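Local coordinates for Serine/threonine-protein kinase/endoribonuclease IRE1 (Saccharomyces cerevisiae, PDB 2BE1), which senses unfolded proteins in the endoplasmic reticulum lumen through its lumenal domain, leading to auto-activation of the enzyme and splicing of HAC1 precursor mRNA, at residues A16-A24 against W34-L44; N278-S286 against A292-V302. All coordinates share one frame; numbering follows the deposited sequence.

Interaction 1 of 2, residues A16-A24 against W34-L44; sequences ADVEGGLHA and WSIEPENFQPL
His23 hands one ring nitrogen to each segment. ND1 meets Ser35 OG across the strands at 2.6 Å, a hydrogen bond in which either may donate, while NE2 donates in its ring plane to Asp17 OD1 at 2.8 Å. The other carboxylate oxygen, Asp17 OD2, takes the Gly21 amide N (2.7 Å), so one aspartate fixes both the imidazole and the turn from Asp17 to Gly20. That turn is type I, and Gly20 suits it: its positive phi and the nearby carbonyl of Gln42 leave no place for a CB. Residues 22-24 and 34-36 pair in the beta hairpin of strands 22-26 and 31-36, at the margin, within this chain, of an antiparallel sheet; His23 and Ser35 form a non-hydrogen-bonded pair, flanked by Ile36 N to Leu22 O (2.8 Å) and Ala24 N to Trp34 O (3.0 Å). On the opposite face, Trp34 chi1 (56°) turns the indole across to the facing strand, where the Ala24 CB methyl sits over the five-membered ring in a CH-pi contact. Further along, Leu22 CB packs on Ile36 CD1 and Phe41 CE1, 4.0 Å from each, beside Trp194. Leu44 CD2 lies against the backbone of Asp17 and Val18.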
loop_
_atom_site.group_PDB
_atom_site.type_symbol
_atom_site.label_atom_id
_atom_site.label_comp_id
_atom_site.label_asym_id
_atom_site.label_seq_id
_atom_site.Cartn_x
_atom_site.Cartn_y
_atom_site.Cartn_z
ATOM N N ALA A 16 -13.270 17.077 9.306
ATOM C CA ALA A 16 -13.767 15.712 9.025
ATOM C C ALA A 16 -14.517 15.079 10.235
ATOM O O ALA A 16 -13.964 15.032 11.355
ATOM C CB ALA A 16 -12.638 14.899 8.727
ATOM N N ASP A 17 -15.758 14.614 10.026
ATOM C CA ASP A 17 -16.520 13.871 11.072
ATOM C C ASP A 17 -16.310 12.341 10.944
ATOM O O ASP A 17 -15.988 11.838 9.863
ATOM C CB ASP A 17 -18.019 14.234 11.021
ATOM C CG ASP A 17 -18.725 13.751 9.717
ATOM O OD1 ASP A 17 -19.633 14.414 9.136
ATOM O OD2 ASP A 17 -18.369 12.654 9.265
ATOM N N VAL A 18 -16.525 11.608 12.034
ATOM C CA VAL A 18 -16.280 10.156 12.063
ATOM C C VAL A 18 -17.256 9.352 11.198
ATOM O O VAL A 18 -17.036 8.145 10.978
ATOM C CB VAL A 18 -16.225 9.585 13.519
ATOM C CG1 VAL A 18 -17.589 9.405 14.071
ATOM C CG2 VAL A 18 -15.567 8.282 13.556
ATOM N N GLU A 19 -18.324 9.984 10.698
ATOM C CA GLU A 19 -19.116 9.357 9.620
ATOM C C GLU A 19 -18.534 9.539 8.210
ATOM O O GLU A 19 -19.008 8.940 7.252
ATOM C CB GLU A 19 -20.531 9.809 9.689
ATOM C CG GLU A 19 -21.009 9.478 11.019
ATOM C CD GLU A 19 -21.588 8.087 11.108
ATOM O OE1 GLU A 19 -22.191 7.687 10.093
ATOM O OE2 GLU A 19 -21.488 7.422 12.183
ATOM N N GLY A 20 -17.485 10.342 8.091
ATOM C CA GLY A 20 -16.811 10.465 6.817
ATOM C C GLY A 20 -17.282 11.639 5.971
ATOM O O GLY A 20 -17.000 11.712 4.775
ATOM N N GLY A 21 -18.002 12.555 6.573
ATOM C CA GLY A 21 -18.253 13.801 5.913
ATOM C C GLY A 21 -17.195 14.878 6.147
ATOM O O GLY A 21 -16.302 14.810 7.030
ATOM N N LEU A 22 -17.341 15.917 5.346
ATOM C CA LEU A 22 -16.393 16.971 5.323
ATOM C C LEU A 22 -17.158 18.252 5.476
ATOM O O LEU A 22 -18.223 18.446 4.895
ATOM C CB LEU A 22 -15.702 16.952 3.978
ATOM C CG LEU A 22 -14.270 17.469 3.963
ATOM C CD1 LEU A 22 -13.477 16.934 5.130
ATOM C CD2 LEU A 22 -13.619 17.038 2.673
ATOM N N HIS A 23 -16.624 19.139 6.290
ATOM C CA HIS A 23 -17.214 20.444 6.365
ATOM C C HIS A 23 -16.128 21.522 6.373
ATOM O O HIS A 23 -14.955 21.256 6.713
ATOM C CB HIS A 23 -18.088 20.530 7.584
ATOM C CG HIS A 23 -18.690 19.221 7.975
ATOM N ND1 HIS A 23 -20.025 19.074 8.263
ATOM C CD2 HIS A 23 -18.132 18.002 8.150
ATOM C CE1 HIS A 23 -20.261 17.813 8.581
ATOM N NE2 HIS A 23 -19.130 17.137 8.508
ATOM N N ALA A 24 -16.514 22.715 5.925
ATOM C CA ALA A 24 -15.694 23.918 6.085
ATOM C C ALA A 24 -16.346 24.750 7.155
ATOM O O ALA A 24 -17.468 25.254 6.951
ATOM C CB ALA A 24 -15.646 24.712 4.833
ATOM N N TRP A 34 -20.325 24.976 5.143
ATOM C CA TRP A 34 -20.943 23.991 4.229
ATOM C C TRP A 34 -20.513 22.615 4.653
ATOM O O TRP A 34 -19.369 22.457 5.115
ATOM C CB TRP A 34 -20.537 24.209 2.760
ATOM C CG TRP A 34 -19.016 24.221 2.416
ATOM C CD1 TRP A 34 -18.282 25.287 1.983
ATOM C CD2 TRP A 34 -18.108 23.116 2.430
ATOM N NE1 TRP A 34 -16.968 24.918 1.733
ATOM C CE2 TRP A 34 -16.842 23.593 2.011
ATOM C CE3 TRP A 34 -18.236 21.773 2.770
ATOM C CZ2 TRP A 34 -15.734 22.791 1.956
ATOM C CZ3 TRP A 34 -17.149 20.983 2.698
ATOM C CH2 TRP A 34 -15.902 21.487 2.294
ATOM N N SER A 35 -21.401 21.627 4.507
ATOM C CA SER A 35 -21.043 20.223 4.764
ATOM C C SER A 35 -21.307 19.407 3.516
ATOM O O SER A 35 -22.175 19.752 2.716
ATOM C CB SER A 35 -21.881 19.616 5.876
ATOM O OG SER A 35 -21.881 20.421 7.017
ATOM N N ILE A 36 -20.572 18.312 3.366
ATOM C CA ILE A 36 -20.758 17.373 2.283
ATOM C C ILE A 36 -21.109 16.084 2.947
ATOM O O ILE A 36 -20.466 15.722 3.927
ATOM C CB ILE A 36 -19.446 17.158 1.594
ATOM C CG1 ILE A 36 -18.961 18.474 1.042
ATOM C CG2 ILE A 36 -19.563 16.140 0.486
ATOM C CD1 ILE A 36 -17.531 18.433 0.723
ATOM N N GLU A 37 -22.108 15.388 2.411
ATOM C CA GLU A 37 -22.518 14.090 2.953
ATOM C C GLU A 37 -21.559 12.903 2.663
ATOM O O GLU A 37 -20.830 12.911 1.658
ATOM C CB GLU A 37 -23.923 13.784 2.518
ATOM C CG GLU A 37 -24.891 14.358 3.487
ATOM C CD GLU A 37 -26.317 14.267 2.972
ATOM O OE1 GLU A 37 -26.500 14.291 1.715
ATOM O OE2 GLU A 37 -27.249 14.181 3.830
ATOM N N PRO A 38 -21.542 11.881 3.542
ATOM C CA PRO A 38 -20.516 10.873 3.367
ATOM C C PRO A 38 -20.780 9.822 2.255
ATOM O O PRO A 38 -19.861 9.036 1.926
ATOM C CB PRO A 38 -20.416 10.256 4.758
ATOM C CG PRO A 38 -21.734 10.413 5.342
ATOM C CD PRO A 38 -22.394 11.602 4.709
ATOM N N GLU A 39 -22.000 9.829 1.680
ATOM C CA GLU A 39 -22.358 9.065 0.450
ATOM C C GLU A 39 -21.363 9.398 -0.588
ATOM O O GLU A 39 -20.992 8.553 -1.372
ATOM C CB GLU A 39 -23.723 9.477 -0.125
ATOM C CG GLU A 39 -24.916 9.076 0.729
ATOM C CD GLU A 39 -24.707 9.412 2.210
ATOM O OE1 GLU A 39 -24.806 10.619 2.557
ATOM O OE2 GLU A 39 -24.421 8.476 3.002
ATOM N N ASN A 40 -20.947 10.659 -0.593
ATOM C CA ASN A 40 -19.939 11.135 -1.518
ATOM C C ASN A 40 -18.562 10.542 -1.347
ATOM O O ASN A 40 -17.810 10.469 -2.306
ATOM C CB ASN A 40 -19.876 12.638 -1.504
ATOM C CG ASN A 40 -21.128 13.242 -2.059
ATOM O OD1 ASN A 40 -21.608 14.244 -1.563
ATOM N ND2 ASN A 40 -21.690 12.613 -3.082
ATOM N N PHE A 41 -18.238 10.078 -0.148
ATOM C CA PHE A 41 -16.932 9.493 0.077
ATOM C C PHE A 41 -17.104 8.068 0.560
ATOM O O PHE A 41 -17.786 7.283 -0.061
ATOM C CB PHE A 41 -16.131 10.380 1.054
ATOM C CG PHE A 41 -16.144 11.846 0.686
ATOM C CD1 PHE A 41 -16.545 12.796 1.578
ATOM C CD2 PHE A 41 -15.790 12.268 -0.577
ATOM C CE1 PHE A 41 -16.569 14.169 1.213
ATOM C CE2 PHE A 41 -15.816 13.615 -0.930
ATOM C CZ PHE A 41 -16.207 14.565 -0.035
ATOM N N GLN A 42 -16.472 7.748 1.677
ATOM C CA GLN A 42 -16.512 6.423 2.290
ATOM C C GLN A 42 -16.571 6.627 3.794
ATOM O O GLN A 42 -15.945 7.577 4.315
ATOM C CB GLN A 42 -15.254 5.588 1.972
ATOM C CG GLN A 42 -14.679 5.749 0.551
ATOM C CD GLN A 42 -14.108 7.168 0.326
ATOM O OE1 GLN A 42 -13.937 7.630 -0.829
ATOM N NE2 GLN A 42 -13.818 7.869 1.443
ATOM N N PRO A 43 -17.363 5.770 4.488
ATOM C CA PRO A 43 -17.314 5.483 5.936
ATOM C C PRO A 43 -15.862 5.421 6.412
ATOM O O PRO A 43 -15.033 4.771 5.749
ATOM C CB PRO A 43 -17.923 4.057 6.041
ATOM C CG PRO A 43 -18.462 3.698 4.639
ATOM C CD PRO A 43 -18.457 5.023 3.827
ATOM N N LEU A 44 -15.556 6.078 7.534
ATOM C CA LEU A 44 -14.151 6.183 8.001
ATOM C C LEU A 44 -13.688 4.900 8.597
ATOM O O LEU A 44 -12.568 4.505 8.413
ATOM C CB LEU A 44 -13.983 7.277 9.045
ATOM C CG LEU A 44 -13.081 8.471 8.857
ATOM C CD1 LEU A 44 -13.191 8.886 7.477
ATOM C CD2 LEU A 44 -13.639 9.541 9.694
#

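Interaction 2 of 2, residues N278-S286 against A292-V302; sequences NKVYLDQTS and ALSSQNFPSLV
Tyr281 and Leu293 form a hydrogen-bonded antiparallel pair, joined by two backbone bonds: Tyr281 N to Leu293 O at 3.0 Å and Leu293 N to Tyr281 O at 2.9 Å. Toward Lys279 the pairing loosens to a weak bond from Ser295 N to Lys279 O; the other way it continues through Leu282 with Ala292 to the backbone bonds of Asp283 with Phe291.

Apolar contacts fill both faces. On one, Ala292 CB is wedged between Val280 CG2 (3.6 Å) and Leu282 CD2 (3.8 Å); a methyl fits where two branched neighbours converge, and Tyr70 of strand 68-73 lies against Val280 and Ala292. On the other, the Tyr281 ring swings out with CG anti to the backbone N (chi1 165°) and runs alongside Leu293, whose CD1 is 4.0 Å from Tyr281 CD2. Leu301, from helix 299-303, sets CD2 over the rim of one face of the Tyr281 ring in a CH-pi contact, and Val302 CG2 rests near Tyr281 CB.

Polar side chains work mainly within each segment. Tyr281 OH donates to Asp283 OD1, met from above the carboxylate plane, and the backbone N of Gln284 donates to Asp283 OD2. With an alanine here in place of Tyr281, Asp283 OD1 is likely to lose its hydroxyl donor and Leu301 the aromatic face it rests on. Ser294 OG accepts from Asn297 N at 3.0 Å and also bonds Glu62, a serine suiting a site that must both accept and donate.

The whole is an antiparallel beta hairpin, strands 280-284 and 290-294, whose second strand runs through an ST motif at Ser294 into helix 299-303, with Phe298 as its N-cap residue.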
loop_
_atom_site.group_PDB
_atom_site.type_symbol
_atom_site.label_atom_id
_atom_site.label_comp_id
_atom_site.label_asym_id
_atom_site.label_seq_id
_atom_site.Cartn_x
_atom_site.Cartn_y
_atom_site.Cartn_z
ATOM N N ASN A 278 -4.221 8.075 30.359
ATOM C CA ASN A 278 -4.308 6.780 29.651
ATOM C C ASN A 278 -5.748 6.240 29.551
ATOM O O ASN A 278 -5.971 5.036 29.425
ATOM C CB ASN A 278 -3.398 5.718 30.311
ATOM C CG ASN A 278 -3.597 5.631 31.883
ATOM O OD1 ASN A 278 -2.686 5.954 32.652
ATOM N ND2 ASN A 278 -4.781 5.194 32.329
ATOM N N LYS A 279 -6.724 7.132 29.646
ATOM C CA LYS A 279 -8.108 6.750 29.407
ATOM C C LYS A 279 -8.592 6.983 27.979
ATOM O O LYS A 279 -8.402 8.062 27.422
ATOM C CB LYS A 279 -9.029 7.488 30.354
ATOM C CG LYS A 279 -8.568 8.833 30.752
ATOM C CD LYS A 279 -9.219 9.156 32.099
ATOM C CE LYS A 279 -9.074 10.641 32.490
ATOM N NZ LYS A 279 -9.884 11.083 33.657
ATOM N N VAL A 280 -9.238 5.986 27.387
ATOM C CA VAL A 280 -9.858 6.198 26.095
ATOM C C VAL A 280 -11.388 6.173 26.151
ATOM O O VAL A 280 -11.984 5.530 27.015
ATOM C CB VAL A 280 -9.284 5.254 25.050
ATOM C CG1 VAL A 280 -8.535 4.138 25.706
ATOM C CG2 VAL A 280 -10.365 4.781 24.109
ATOM N N TYR A 281 -11.998 6.904 25.223
ATOM C CA TYR A 281 -13.428 7.002 25.063
ATOM C C TYR A 281 -13.901 6.134 23.908
ATOM O O TYR A 281 -13.299 6.190 22.854
ATOM C CB TYR A 281 -13.691 8.412 24.693
ATOM C CG TYR A 281 -15.040 8.617 24.144
ATOM C CD1 TYR A 281 -16.145 8.802 25.006
ATOM C CD2 TYR A 281 -15.253 8.653 22.773
ATOM C CE1 TYR A 281 -17.433 9.000 24.500
ATOM C CE2 TYR A 281 -16.546 8.854 22.268
ATOM C CZ TYR A 281 -17.612 9.015 23.140
ATOM O OH TYR A 281 -18.850 9.172 22.651
ATOM N N LEU A 282 -14.948 5.319 24.112
ATOM C CA LEU A 282 -15.510 4.392 23.083
ATOM C C LEU A 282 -16.878 4.852 22.681
ATOM O O LEU A 282 -17.621 5.476 23.478
ATOM C CB LEU A 282 -15.742 3.005 23.615
ATOM C CG LEU A 282 -14.528 2.307 24.194
ATOM C CD1 LEU A 282 -14.858 0.873 24.695
ATOM C CD2 LEU A 282 -13.395 2.328 23.078
ATOM N N ASP A 283 -17.232 4.529 21.442
ATOM C CA ASP A 283 -18.518 4.955 20.872
ATOM C C ASP A 283 -18.627 4.272 19.565
ATOM O O ASP A 283 -17.592 3.733 19.076
ATOM C CB ASP A 283 -18.542 6.428 20.624
ATOM C CG ASP A 283 -19.925 6.965 20.587
ATOM O OD1 ASP A 283 -20.111 8.213 20.659
ATOM O OD2 ASP A 283 -20.838 6.138 20.485
ATOM N N GLN A 284 -19.830 4.238 18.994
ATOM C CA GLN A 284 -19.946 3.508 17.754
ATOM C C GLN A 284 -20.525 4.288 16.595
ATOM O O GLN A 284 -21.284 5.216 16.784
ATOM C CB GLN A 284 -20.582 2.156 17.976
ATOM C CG GLN A 284 -22.021 2.208 18.277
ATOM C CD GLN A 284 -22.652 0.803 18.295
ATOM O OE1 GLN A 284 -23.871 0.672 18.270
ATOM N NE2 GLN A 284 -21.827 -0.241 18.354
ATOM N N THR A 285 -20.115 3.940 15.381
ATOM C CA THR A 285 -20.580 4.684 14.195
ATOM C C THR A 285 -21.937 4.245 13.852
ATOM O O THR A 285 -22.460 3.334 14.503
ATOM C CB THR A 285 -19.813 4.347 12.931
ATOM O OG1 THR A 285 -19.843 2.914 12.728
ATOM C CG2 THR A 285 -18.367 4.976 13.000
ATOM N N SER A 286 -22.464 4.825 12.786
ATOM C CA SER A 286 -23.848 4.596 12.471
ATOM C C SER A 286 -23.991 3.183 11.916
ATOM O O SER A 286 -24.986 2.509 12.207
ATOM C CB SER A 286 -24.358 5.611 11.475
ATOM O OG SER A 286 -23.635 5.409 10.279
ATOM N N ALA A 292 -12.465 4.057 18.973
ATOM C CA ALA A 292 -11.842 4.639 20.179
ATOM C C ALA A 292 -11.274 6.030 19.917
ATOM O O ALA A 292 -10.888 6.346 18.787
ATOM C CB ALA A 292 -10.764 3.763 20.668
ATOM N N LEU A 293 -11.212 6.848 20.962
ATOM C CA LEU A 293 -10.538 8.124 20.902
ATOM C C LEU A 293 -9.685 8.193 22.163
ATOM O O LEU A 293 -10.194 8.335 23.284
ATOM C CB LEU A 293 -11.551 9.278 20.789
ATOM C CG LEU A 293 -12.616 9.121 19.691
ATOM C CD1 LEU A 293 -13.439 10.293 19.669
ATOM C CD2 LEU A 293 -12.026 9.054 18.352
ATOM N N SER A 294 -8.380 8.029 21.976
ATOM C CA SER A 294 -7.402 8.088 23.075
ATOM C C SER A 294 -7.359 9.476 23.607
ATOM O O SER A 294 -7.636 10.454 22.869
ATOM C CB SER A 294 -6.010 7.823 22.539
ATOM O OG SER A 294 -5.594 8.791 21.571
ATOM N N SER A 295 -6.968 9.639 24.849
ATOM C CA SER A 295 -6.830 11.029 25.257
ATOM C C SER A 295 -5.531 11.679 24.693
ATOM O O SER A 295 -5.410 12.931 24.726
ATOM C CB SER A 295 -6.895 11.161 26.751
ATOM O OG SER A 295 -5.930 10.280 27.299
ATOM N N GLN A 296 -4.582 10.868 24.177
ATOM C CA GLN A 296 -3.425 11.437 23.472
ATOM C C GLN A 296 -3.975 12.301 22.363
ATOM O O GLN A 296 -3.728 13.499 22.282
ATOM C CB GLN A 296 -2.586 10.362 22.834
ATOM C CG GLN A 296 -1.897 9.434 23.810
ATOM C CD GLN A 296 -2.880 8.928 24.894
ATOM O OE1 GLN A 296 -3.206 9.652 25.854
ATOM N NE2 GLN A 296 -3.350 7.688 24.745
ATOM N N ASN A 297 -4.796 11.694 21.528
ATOM C CA ASN A 297 -5.344 12.412 20.417
ATOM C C ASN A 297 -6.538 13.242 20.704
ATOM O O ASN A 297 -6.818 14.153 19.947
ATOM C CB ASN A 297 -5.601 11.448 19.309
ATOM C CG ASN A 297 -4.359 10.701 18.979
ATOM O OD1 ASN A 297 -3.250 11.200 19.192
ATOM N ND2 ASN A 297 -4.510 9.488 18.500
ATOM N N PHE A 298 -7.268 12.971 21.767
ATOM C CA PHE A 298 -8.493 13.742 21.883
ATOM C C PHE A 298 -8.772 14.141 23.313
ATOM O O PHE A 298 -9.952 13.985 23.811
ATOM C CB PHE A 298 -9.707 13.024 21.283
ATOM C CG PHE A 298 -9.522 12.591 19.882
ATOM C CD1 PHE A 298 -8.912 11.358 19.589
ATOM C CD2 PHE A 298 -9.924 13.420 18.845
ATOM C CE1 PHE A 298 -8.739 10.974 18.253
ATOM C CE2 PHE A 298 -9.805 13.053 17.516
ATOM C CZ PHE A 298 -9.221 11.822 17.212
ATOM N N PRO A 299 -7.738 14.739 23.962
ATOM C CA PRO A 299 -7.703 15.016 25.386
ATOM C C PRO A 299 -8.922 15.801 25.707
ATOM O O PRO A 299 -9.649 15.520 26.666
ATOM C CB PRO A 299 -6.526 15.950 25.486
ATOM C CG PRO A 299 -6.495 16.574 24.125
ATOM C CD PRO A 299 -6.572 15.344 23.314
ATOM N N SER A 300 -9.157 16.772 24.857
ATOM C CA SER A 300 -10.174 17.729 25.159
ATOM C C SER A 300 -11.585 17.082 25.301
ATOM O O SER A 300 -12.368 17.424 26.237
ATOM C CB SER A 300 -10.128 18.844 24.110
ATOM O OG SER A 300 -11.124 19.822 24.361
ATOM N N LEU A 301 -11.879 16.163 24.365
ATOM C CA LEU A 301 -13.117 15.386 24.321
ATOM C C LEU A 301 -13.163 14.334 25.420
ATOM O O LEU A 301 -14.105 14.296 26.222
ATOM C CB LEU A 301 -13.231 14.686 22.993
ATOM C CG LEU A 301 -14.614 14.100 22.755
ATOM C CD1 LEU A 301 -15.040 14.452 21.395
ATOM C CD2 LEU A 301 -14.520 12.612 22.884
ATOM N N VAL A 302 -12.154 13.484 25.469
ATOM C CA VAL A 302 -12.118 12.505 26.517
ATOM C C VAL A 302 -12.413 13.019 27.950
ATOM O O VAL A 302 -13.046 12.328 28.794
ATOM C CB VAL A 302 -10.801 11.825 26.505
ATOM C CG1 VAL A 302 -10.800 10.699 27.557
ATOM C CG2 VAL A 302 -10.586 11.253 25.128
#

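Interaction 1 closes before interaction 2 opens along the chain, and their centres lie about 19 Å apart. Each is built on a beta hairpin, but in a different antiparallel sheet: strands 22-26 and 31-36 belong to one that also includes 8-17 and 245-254, while 280-284 and 290-294 pair in another with 334-336. The two nevertheless touch where the turn of segment 16-24 meets the end of segment 278-286: Glu19 OE1 lies 2.7 Å from Ser286 OG, a probable hydrogen bond, and Glu19 OE2 packs by Thr285. Hairpins far apart in sequence are thereby joined within one compact lumenal domain, and the second chain of the assembly touches neither.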